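Side-chain contacts in intracellular serine protease (Bacillus licheniformis, PDB 4ZOQ), which probably acts as a subtilase-family serine endopeptidase in lanthipeptide processing, cutting peptide bonds sequence-specifically: residues V190-P193 with S194-H198; T257-D260 with Q261-I265; K304-H307 with H308-K312. All coordinates share one frame; numbering follows the deposited sequence.

Contact 1: residues V190-P193 with S194-H198; sequences VHLP and SALKH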
ATOM      1  N   VAL B 190       6.274  15.797   5.767  1.00 38.95           N
ATOM      2  CA  VAL B 190       6.168  15.063   4.524  1.00 35.35           C
ATOM      3  C   VAL B 190       5.427  13.764   4.852  1.00 37.17           C
ATOM      4  O   VAL B 190       5.498  13.274   5.985  1.00 38.46           O
ATOM      5  CB  VAL B 190       7.566  14.842   3.929  1.00 38.46           C
ATOM      6  CG1 VAL B 190       8.344  13.783   4.713  1.00 37.79           C
ATOM      7  CG2 VAL B 190       7.489  14.521   2.480  1.00 42.47           C
ATOM      8  N   HIS B 191       4.631  13.261   3.918  1.00 33.02           N
ATOM      9  CA  HIS B 191       3.904  12.010   4.144  1.00 32.39           C
ATOM     10  C   HIS B 191       4.719  10.900   3.485  1.00 31.91           C
ATOM     11  O   HIS B 191       4.927  10.935   2.273  1.00 31.50           O
ATOM     12  CB  HIS B 191       2.469  12.082   3.571  1.00 32.06           C
ATOM     13  CG  HIS B 191       1.603  10.896   3.896  1.00 31.96           C
ATOM     14  ND1 HIS B 191       1.179   9.998   2.935  1.00 30.20           N
ATOM     15  CD2 HIS B 191       1.057  10.477   5.065  1.00 31.50           C
ATOM     16  CE1 HIS B 191       0.413   9.080   3.497  1.00 29.62           C
ATOM     17  NE2 HIS B 191       0.332   9.342   4.790  1.00 31.71           N
ATOM     18  N   LEU B 192       5.161   9.920   4.269  1.00 31.25           N
ATOM     19  CA  LEU B 192       6.068   8.865   3.790  1.00 29.18           C
ATOM     20  C   LEU B 192       5.398   7.497   3.925  1.00 32.72           C
ATOM     21  O   LEU B 192       4.789   7.213   4.963  1.00 30.06           O
ATOM     22  CB  LEU B 192       7.353   8.910   4.596  1.00 30.05           C
ATOM     23  CG  LEU B 192       8.153  10.211   4.519  1.00 29.54           C
ATOM     24  CD1 LEU B 192       9.216  10.195   5.552  1.00 32.08           C
ATOM     25  CD2 LEU B 192       8.804  10.296   3.175  1.00 30.51           C
ATOM     26  N   PRO B 193       5.544   6.615   2.910  1.00 33.80           N
ATOM     27  CA  PRO B 193       6.447   6.719   1.755  1.00 31.91           C
ATOM     28  C   PRO B 193       5.875   7.403   0.520  1.00 32.42           C
ATOM     29  O   PRO B 193       6.559   7.460  -0.503  1.00 32.56           O
ATOM     30  CB  PRO B 193       6.721   5.251   1.419  1.00 36.05           C
ATOM     31  CG  PRO B 193       5.395   4.548   1.747  1.00 30.76           C
ATOM     32  CD  PRO B 193       4.842   5.310   2.952  1.00 33.34           C
ATOM     33  N   SER B 194       4.657   7.922   0.608  1.00 35.50           N
ATOM     34  CA  SER B 194       3.951   8.435  -0.574  1.00 33.80           C
ATOM     35  C   SER B 194       4.686   9.588  -1.259  1.00 32.63           C
ATOM     36  O   SER B 194       4.557   9.778  -2.471  1.00 32.12           O
ATOM     37  CB  SER B 194       2.519   8.855  -0.202  1.00 31.82           C
ATOM     38  OG  SER B 194       2.517  10.046   0.549  1.00 32.16           O
ATOM     39  N   ALA B 195       5.446  10.365  -0.491  1.00 32.96           N
ATOM     40  CA  ALA B 195       6.160  11.505  -1.062  1.00 32.53           C
ATOM     41  C   ALA B 195       7.437  11.116  -1.814  1.00 33.94           C
ATOM     42  O   ALA B 195       7.974  11.919  -2.564  1.00 34.91           O
ATOM     43  CB  ALA B 195       6.499  12.487   0.020  1.00 30.66           C
ATOM     44  N   LEU B 196       7.922   9.895  -1.597  1.00 32.55           N
ATOM     45  CA  LEU B 196       9.206   9.447  -2.142  1.00 30.72           C
ATOM     46  C   LEU B 196       9.239   9.286  -3.649  1.00 32.62           C
ATOM     47  O   LEU B 196       8.256   8.888  -4.263  1.00 35.29           O
ATOM     48  CB  LEU B 196       9.608   8.104  -1.522  1.00 31.94           C
ATOM     49  CG  LEU B 196       9.807   7.973  -0.014  1.00 33.47           C
ATOM     50  CD1 LEU B 196       9.948   6.486   0.334  1.00 32.27           C
ATOM     51  CD2 LEU B 196      11.031   8.764   0.438  1.00 31.70           C
ATOM     52  N   LYS B 197      10.399   9.520  -4.233  1.00 29.05           N
ATOM     53  CA  LYS B 197      10.594   9.196  -5.624  1.00 32.63           C
ATOM     54  C   LYS B 197      10.501   7.662  -5.810  1.00 34.97           C
ATOM     55  O   LYS B 197      10.853   6.890  -4.898  1.00 34.80           O
ATOM     56  CB  LYS B 197      11.938   9.739  -6.092  1.00 35.62           C
ATOM     57  CG  LYS B 197      12.090   9.828  -7.588  1.00 40.11           C
ATOM     58  CD  LYS B 197      13.502  10.304  -7.949  1.00 46.90           C
ATOM     59  CE  LYS B 197      13.590  10.759  -9.394  1.00 43.07           C
ATOM     60  NZ  LYS B 197      13.451   9.603 -10.299  1.00 45.60           N
ATOM     61  N   HIS B 198       9.953   7.252  -6.960  1.00 34.51           N
ATOM     62  CA  HIS B 198       9.689   5.852  -7.314  1.00 33.41           C
ATOM     63  C   HIS B 198       8.536   5.225  -6.482  1.00 33.79           C
ATOM     64  O   HIS B 198       8.250   4.035  -6.576  1.00 33.67           O
ATOM     65  CB  HIS B 198      10.954   5.011  -7.188  1.00 35.50           C
ATOM     66  CG  HIS B 198      12.124   5.572  -7.928  1.00 39.13           C
ATOM     67  ND1 HIS B 198      12.144   5.703  -9.302  1.00 43.49           N
ATOM     68  CD2 HIS B 198      13.325   6.019  -7.488  1.00 38.34           C
ATOM     69  CE1 HIS B 198      13.300   6.226  -9.674  1.00 38.32           C
ATOM     70  NE2 HIS B 198      14.037   6.421  -8.594  1.00 37.51           N
TER

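Contact 2: residues T257-D260 with Q261-I265; sequences TALD and QMLNI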
ATOM      1  N   THR B 257     -19.569  -3.530  11.501  1.00 39.15           N
ATOM      2  CA  THR B 257     -20.132  -2.367  12.187  1.00 39.80           C
ATOM      3  C   THR B 257     -21.646  -2.359  12.240  1.00 40.80           C
ATOM      4  O   THR B 257     -22.292  -3.069  11.480  1.00 43.22           O
ATOM      5  CB  THR B 257     -19.699  -1.053  11.519  1.00 41.81           C
ATOM      6  OG1 THR B 257     -20.539  -0.795  10.375  1.00 41.11           O
ATOM      7  CG2 THR B 257     -18.215  -1.121  11.135  1.00 35.36           C
ATOM      8  N   ALA B 258     -22.202  -1.515  13.108  1.00 39.49           N
ATOM      9  CA  ALA B 258     -23.659  -1.333  13.215  1.00 42.10           C
ATOM     10  C   ALA B 258     -24.312  -0.916  11.881  1.00 38.43           C
ATOM     11  O   ALA B 258     -25.418  -1.322  11.571  1.00 40.44           O
ATOM     12  CB  ALA B 258     -23.979  -0.321  14.302  1.00 40.90           C
ATOM     13  N   LEU B 259     -23.623  -0.094  11.101  1.00 41.86           N
ATOM     14  CA  LEU B 259     -24.105   0.310   9.783  1.00 36.13           C
ATOM     15  C   LEU B 259     -24.207  -0.899   8.873  1.00 40.94           C
ATOM     16  O   LEU B 259     -25.196  -1.055   8.134  1.00 42.24           O
ATOM     17  CB  LEU B 259     -23.158   1.327   9.167  1.00 38.13           C
ATOM     18  CG  LEU B 259     -23.446   1.790   7.744  1.00 40.20           C
ATOM     19  CD1 LEU B 259     -24.759   2.560   7.708  1.00 33.24           C
ATOM     20  CD2 LEU B 259     -22.280   2.628   7.223  1.00 34.61           C
ATOM     21  N   ASP B 260     -23.195  -1.767   8.932  1.00 37.84           N
ATOM     22  CA  ASP B 260     -23.224  -2.970   8.127  1.00 38.42           C
ATOM     23  C   ASP B 260     -24.428  -3.843   8.526  1.00 39.56           C
ATOM     24  O   ASP B 260     -25.183  -4.300   7.665  1.00 38.22           O
ATOM     25  CB  ASP B 260     -21.922  -3.787   8.277  1.00 38.38           C
ATOM     26  CG  ASP B 260     -20.686  -3.053   7.758  1.00 39.40           C
ATOM     27  OD1 ASP B 260     -20.799  -2.292   6.780  1.00 40.53           O
ATOM     28  OD2 ASP B 260     -19.585  -3.251   8.313  1.00 39.51           O
ATOM     29  N   GLN B 261     -24.613  -4.035   9.833  1.00 41.61           N
ATOM     30  CA  GLN B 261     -25.671  -4.909  10.345  1.00 44.18           C
ATOM     31  C   GLN B 261     -27.013  -4.363   9.929  1.00 42.32           C
ATOM     32  O   GLN B 261     -27.872  -5.114   9.446  1.00 40.68           O
ATOM     33  CB  GLN B 261     -25.621  -5.045  11.863  1.00 41.30           C
ATOM     34  CG  GLN B 261     -24.231  -5.073  12.413  1.00 48.59           C
ATOM     35  CD  GLN B 261     -24.187  -5.284  13.917  1.00 63.53           C
ATOM     36  OE1 GLN B 261     -24.571  -4.403  14.715  1.00 68.38           O
ATOM     37  NE2 GLN B 261     -23.656  -6.436  14.318  1.00 64.22           N
ATOM     38  N   MET B 262     -27.183  -3.056  10.091  1.00 33.45           N
ATOM     39  CA  MET B 262     -28.419  -2.418   9.672  1.00 40.28           C
ATOM     40  C   MET B 262     -28.710  -2.615   8.185  1.00 41.76           C
ATOM     41  O   MET B 262     -29.868  -2.700   7.791  1.00 45.46           O
ATOM     42  CB  MET B 262     -28.363  -0.919   9.967  1.00 37.41           C
ATOM     43  CG  MET B 262     -29.628  -0.200   9.569  1.00 39.47           C
ATOM     44  SD  MET B 262     -29.429   1.589   9.515  1.00 42.78           S
ATOM     45  CE  MET B 262     -29.027   1.855   7.798  1.00 41.39           C
ATOM     46  N   LEU B 263     -27.665  -2.743   7.366  1.00 43.65           N
ATOM     47  CA  LEU B 263     -27.847  -2.926   5.922  1.00 42.74           C
ATOM     48  C   LEU B 263     -27.786  -4.407   5.534  1.00 40.47           C
ATOM     49  O   LEU B 263     -27.738  -4.754   4.349  1.00 38.29           O
ATOM     50  CB  LEU B 263     -26.810  -2.105   5.133  1.00 42.75           C
ATOM     51  CG  LEU B 263     -26.932  -0.574   5.234  1.00 44.11           C
ATOM     52  CD1 LEU B 263     -25.757   0.151   4.555  1.00 38.51           C
ATOM     53  CD2 LEU B 263     -28.275  -0.091   4.661  1.00 40.70           C
ATOM     54  N   ASN B 264     -27.771  -5.267   6.553  1.00 42.32           N
ATOM     55  CA  ASN B 264     -27.681  -6.725   6.399  1.00 39.32           C
ATOM     56  C   ASN B 264     -26.469  -7.219   5.637  1.00 39.87           C
ATOM     57  O   ASN B 264     -26.520  -8.227   4.938  1.00 38.72           O
ATOM     58  CB  ASN B 264     -28.946  -7.235   5.727  1.00 41.12           C
ATOM     59  CG  ASN B 264     -30.176  -6.948   6.554  1.00 45.30           C
ATOM     60  OD1 ASN B 264     -31.101  -6.271   6.107  1.00 51.59           O
ATOM     61  ND2 ASN B 264     -30.188  -7.458   7.782  1.00 43.26           N
ATOM     62  N   ILE B 265     -25.359  -6.523   5.829  1.00 39.49           N
ATOM     63  CA  ILE B 265     -24.091  -6.986   5.328  1.00 38.36           C
ATOM     64  C   ILE B 265     -23.581  -8.060   6.264  1.00 34.21           C
ATOM     65  O   ILE B 265     -23.232  -7.756   7.405  1.00 33.93           O
ATOM     66  CB  ILE B 265     -23.041  -5.856   5.286  1.00 38.40           C
ATOM     67  CG1 ILE B 265     -23.651  -4.524   4.818  1.00 39.46           C
ATOM     68  CG2 ILE B 265     -21.792  -6.329   4.550  1.00 32.17           C
ATOM     69  CD1 ILE B 265     -23.738  -4.340   3.324  1.00 39.24           C
TER

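Contact 3: residues K304-H307 with H308-K312; sequences KQVH and HILRK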
ATOM      1  N   LYS B 304       8.370   0.945 -15.878  1.00 40.83           N
ATOM      2  CA  LYS B 304       8.019   2.108 -16.679  1.00 41.93           C
ATOM      3  C   LYS B 304       6.957   1.763 -17.696  1.00 36.39           C
ATOM      4  O   LYS B 304       6.034   2.534 -17.929  1.00 37.96           O
ATOM      5  CB  LYS B 304       9.239   2.628 -17.455  1.00 41.95           C
ATOM      6  CG  LYS B 304      10.040   3.712 -16.799  1.00 51.77           C
ATOM      7  CD  LYS B 304      11.181   4.179 -17.721  1.00 50.95           C
ATOM      8  CE  LYS B 304      12.162   5.092 -16.975  1.00 61.51           C
ATOM      9  NZ  LYS B 304      13.497   5.197 -17.629  1.00 67.06           N
ATOM     10  N   GLN B 305       7.054   0.576 -18.273  1.00 34.32           N
ATOM     11  CA  GLN B 305       6.041   0.164 -19.227  1.00 35.77           C
ATOM     12  C   GLN B 305       4.653   0.065 -18.591  1.00 35.26           C
ATOM     13  O   GLN B 305       3.673   0.516 -19.178  1.00 35.37           O
ATOM     14  CB  GLN B 305       6.413  -1.164 -19.851  1.00 33.59           C
ATOM     15  CG  GLN B 305       7.382  -1.022 -20.994  1.00 38.16           C
ATOM     16  CD  GLN B 305       7.893  -2.364 -21.474  1.00 34.50           C
ATOM     17  OE1 GLN B 305       8.618  -3.065 -20.760  1.00 38.07           O
ATOM     18  NE2 GLN B 305       7.460  -2.762 -22.669  1.00 37.68           N
ATOM     19  N   VAL B 306       4.576  -0.521 -17.400  1.00 33.32           N
ATOM     20  CA  VAL B 306       3.301  -0.654 -16.701  1.00 37.06           C
ATOM     21  C   VAL B 306       2.791   0.720 -16.294  1.00 34.90           C
ATOM     22  O   VAL B 306       1.618   1.029 -16.490  1.00 32.39           O
ATOM     23  CB  VAL B 306       3.415  -1.563 -15.485  1.00 35.62           C
ATOM     24  CG1 VAL B 306       2.059  -1.722 -14.832  1.00 30.39           C
ATOM     25  CG2 VAL B 306       3.938  -2.911 -15.927  1.00 30.99           C
ATOM     26  N   HIS B 307       3.688   1.545 -15.759  1.00 35.07           N
ATOM     27  CA  HIS B 307       3.344   2.901 -15.346  1.00 34.52           C
ATOM     28  C   HIS B 307       2.797   3.681 -16.533  1.00 36.54           C
ATOM     29  O   HIS B 307       1.830   4.456 -16.410  1.00 36.23           O
ATOM     30  CB  HIS B 307       4.571   3.611 -14.761  1.00 38.54           C
ATOM     31  CG  HIS B 307       4.270   4.947 -14.154  1.00 44.08           C
ATOM     32  ND1 HIS B 307       4.001   6.071 -14.911  1.00 45.45           N
ATOM     33  CD2 HIS B 307       4.228   5.347 -12.861  1.00 40.64           C
ATOM     34  CE1 HIS B 307       3.780   7.098 -14.107  1.00 40.90           C
ATOM     35  NE2 HIS B 307       3.906   6.685 -12.859  1.00 40.23           N
ATOM     36  N   HIS B 308       3.414   3.460 -17.689  1.00 33.31           N
ATOM     37  CA  HIS B 308       2.991   4.126 -18.917  1.00 34.78           C
ATOM     38  C   HIS B 308       1.555   3.723 -19.283  1.00 33.51           C
ATOM     39  O   HIS B 308       0.737   4.561 -19.636  1.00 32.70           O
ATOM     40  CB  HIS B 308       3.959   3.804 -20.072  1.00 34.03           C
ATOM     41  CG  HIS B 308       3.634   4.525 -21.333  1.00 33.46           C
ATOM     42  ND1 HIS B 308       3.985   5.839 -21.547  1.00 45.10           N
ATOM     43  CD2 HIS B 308       2.920   4.143 -22.419  1.00 33.77           C
ATOM     44  CE1 HIS B 308       3.524   6.231 -22.724  1.00 41.86           C
ATOM     45  NE2 HIS B 308       2.876   5.220 -23.273  1.00 39.34           N
ATOM     46  N   ILE B 309       1.252   2.436 -19.202  1.00 32.88           N
ATOM     47  CA  ILE B 309      -0.096   1.977 -19.487  1.00 33.27           C
ATOM     48  C   ILE B 309      -1.122   2.582 -18.490  1.00 33.49           C
ATOM     49  O   ILE B 309      -2.179   3.056 -18.914  1.00 31.82           O
ATOM     50  CB  ILE B 309      -0.142   0.449 -19.479  1.00 32.37           C
ATOM     51  CG1 ILE B 309       0.667  -0.059 -20.668  1.00 31.79           C
ATOM     52  CG2 ILE B 309      -1.581  -0.045 -19.579  1.00 30.09           C
ATOM     53  CD1 ILE B 309       1.026  -1.506 -20.600  1.00 32.73           C
ATOM     54  N   LEU B 310      -0.789   2.620 -17.198  1.00 28.82           N
ATOM     55  CA  LEU B 310      -1.661   3.220 -16.183  1.00 29.32           C
ATOM     56  C   LEU B 310      -1.922   4.664 -16.477  1.00 30.52           C
ATOM     57  O   LEU B 310      -3.067   5.141 -16.398  1.00 30.16           O
ATOM     58  CB  LEU B 310      -1.036   3.115 -14.783  1.00 29.69           C
ATOM     59  CG  LEU B 310      -0.935   1.681 -14.257  1.00 34.36           C
ATOM     60  CD1 LEU B 310      -0.180   1.567 -12.957  1.00 30.26           C
ATOM     61  CD2 LEU B 310      -2.365   1.157 -14.068  1.00 28.43           C
ATOM     62  N   ARG B 311      -0.848   5.369 -16.819  1.00 33.13           N
ATOM     63  CA  ARG B 311      -0.942   6.795 -17.076  1.00 34.64           C
ATOM     64  C   ARG B 311      -1.820   7.119 -18.301  1.00 33.02           C
ATOM     65  O   ARG B 311      -2.723   7.925 -18.209  1.00 31.76           O
ATOM     66  CB  ARG B 311       0.457   7.383 -17.220  1.00 35.78           C
ATOM     67  CG  ARG B 311       0.481   8.825 -17.676  1.00 36.35           C
ATOM     68  CD  ARG B 311       1.878   9.374 -17.557  1.00 42.18           C
ATOM     69  NE  ARG B 311       2.733   9.012 -18.683  1.00 55.93           N
ATOM     70  CZ  ARG B 311       2.774   9.643 -19.854  1.00 53.57           C
ATOM     71  NH1 ARG B 311       1.967  10.676 -20.100  1.00 44.26           N
ATOM     72  NH2 ARG B 311       3.622   9.217 -20.785  1.00 44.46           N
ATOM     73  N   LYS B 312      -1.624   6.433 -19.413  1.00 31.99           N
ATOM     74  CA  LYS B 312      -2.383   6.770 -20.604  1.00 33.00           C
ATOM     75  C   LYS B 312      -3.841   6.326 -20.549  1.00 33.13           C
ATOM     76  O   LYS B 312      -4.675   6.865 -21.267  1.00 32.69           O
ATOM     77  CB  LYS B 312      -1.724   6.162 -21.847  1.00 37.79           C
ATOM     78  CG  LYS B 312      -0.408   6.809 -22.201  1.00 44.97           C
ATOM     79  CD  LYS B 312      -0.725   8.110 -22.963  1.00 53.48           C
ATOM     80  CE  LYS B 312       0.486   8.677 -23.691  1.00 56.32           C
ATOM     81  NZ  LYS B 312       0.330  10.141 -23.915  1.00 66.68           N
TER

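Contact 1: residues V190-P193 with S194-H198
His191 turns the edge of its imidazole toward the hydroxyl of Ser194, three residues on, and ND1 donates to OG over 2.7 Å, with the oxygen only 14° out of the ring plane. The ring reaches the hydroxyl because CG is anti to the backbone N (chi1 -173°), which swings it along the carbonyl side of its own residue. The backbone doubles the link: Ala195 N donates to His191 O at 2.9 Å. Between them the chain leaves strand 189-192 through a cis peptide before Pro193 and folds into a type I beta turn from Pro193 to Leu196, closed by Leu196 N to Pro193 O at 3.0 Å. A cis proline after this strand is also familiar from subtilisins. Apolar groups line the turn. The CG2 branch of Val190 meets the methyl of Ala195 at a close 3.3 Å. Leu192 and Leu196 cross at about a right angle, touching through their CD2 methyls at 3.8 Å, while the other Leu196 branch, CD1, rests 3.6 Å from CB of Pro193. Leu196 also packs on Tyr155 of helix 146-164, and the His191 ring meets Tyr141 with the planes inclined at about 45°. The side chain of His191 lies about 9 Å from that of Ser276, the predicted nucleophile, which places this strand end near the predicted active site. Ser194 OG is hydrogen-bonded to Glu220 as well, so a buried hydroxyl stands between imidazole and carboxylate; the nearby negative charge would be expected to favour a proton on ND1 of His191.

Contact 2: residues T257-D260 with Q261-I265
Gln261 N to Thr257 O and Met262 N to Ala258 O, at 3.0 and 2.9 Å, are the two good i to i+4 bonds of the short helix 258-262, whose next bond, Leu263 N to Leu259 O, is already weak. Asp260 is the central side chain. Its CB lies 3.8 Å from CB of Ile265, the two side chains crossing at a slant, and CG1 of Ile265 comes within 3.2 Å of Asp260 O. With CG anti to its carbonyl carbon (chi1 -64°), the carboxylate turns back toward the helix start, where OD2 accepts from Thr257 N at 3.2 Å, on its anti side and 33° out of the carboxylate plane. Thr257 OG1 in turn accepts from Asp260 N at 3.2 Å, a nearly straight bond. This reciprocal pair is a capping box at the N-terminal end of the helix, and a Schellman motif ends the same helix: Ile265 N bonds to Asp260 O and Asn264 N to Gln261 O, with Asn264 at positive phi as the C-prime residue. Asp260 thus serves both ends, by side chain and by carbonyl. Its carboxylate is also held from outside, OD2 by Ser270 OG and OD1 by Leu271 N, both on strand 269-272. Leu259 and Leu263 lie alongside each other, with their CD1 methyls 4.1 Å apart. Leu263 also packs on Leu271, and Ile265 is covered by Leu19 and Tyr22. The exposed Gln261 brings CG to 2.9 Å from Thr257 O, then runs extended, with OE1 near Ala258 CA.

Contact 3: residues K304-H307 with H308-K312
Val306 and Leu310, one turn apart, form the buried side of the amphipathic helix 303-313, where CG1 of the valine lightly touches CD1 of the leucine at 4.4 Å. This apolar face is the tight side: Val306 fits against Val289 and Ile290 of helix 275-297, and Leu310 against Thr285 of the same helix and Phe170 of strand 168-172. Within the segments the close packing is of side chain on carbonyl: Leu310 CG lies 3.5 Å from Val306 O, and Ile309 CG1 lies 3.4 Å from Gln305 O. Four successive i to i+4 bonds hold the helix, from His308 N to Lys304 O at 2.8 Å through Arg311 N to His307 O at 2.9 Å. The polar side is more open. Lys304, His308 and Lys312 are exposed, and the lysine chains lead away from the opposite segment. His307 is partly covered; CG anti to the backbone N (chi1 -173°) carries the ring to Glu222 of strand 221-226, which NE2 meets in a hydrogen bond. Glu222 may favour a protonated ring, and the nearby Arg311 may disfavour it. Gln305 is tied back to the helix start through OE1 to Ser302 N, and to helix 275-297 through NE2 to Tyr293 OH. Over one face of the His308 imidazole, displaced toward the rim, CG of Lys312 sits 3.7 Å above the ring plane.

Contacts 1, 2 and 3 follow one another along the chain without overlap, all within the subtilase fold. Contacts 1 and 3 are neighbours, with centres about 19 Å apart and nearest atoms about 7 Å apart. Both pack on strand 168-172 of the central, mainly parallel sheet, contact 1 through Ser171 and contact 3 through Leu168 and Phe170. Contact 2 lies across the chain's centre, its own centre about 36 Å from contact 1 and 39 Å from contact 3, and ties helix 258-262 to strand 269-272 at the periphery. Contact 3 lays helix 303-313 on helix 275-297, which bears Ser276, and on the central sheet. Through His191, contact 1 approaches predicted catalytic Ser276; the others lie away from the predicted sites.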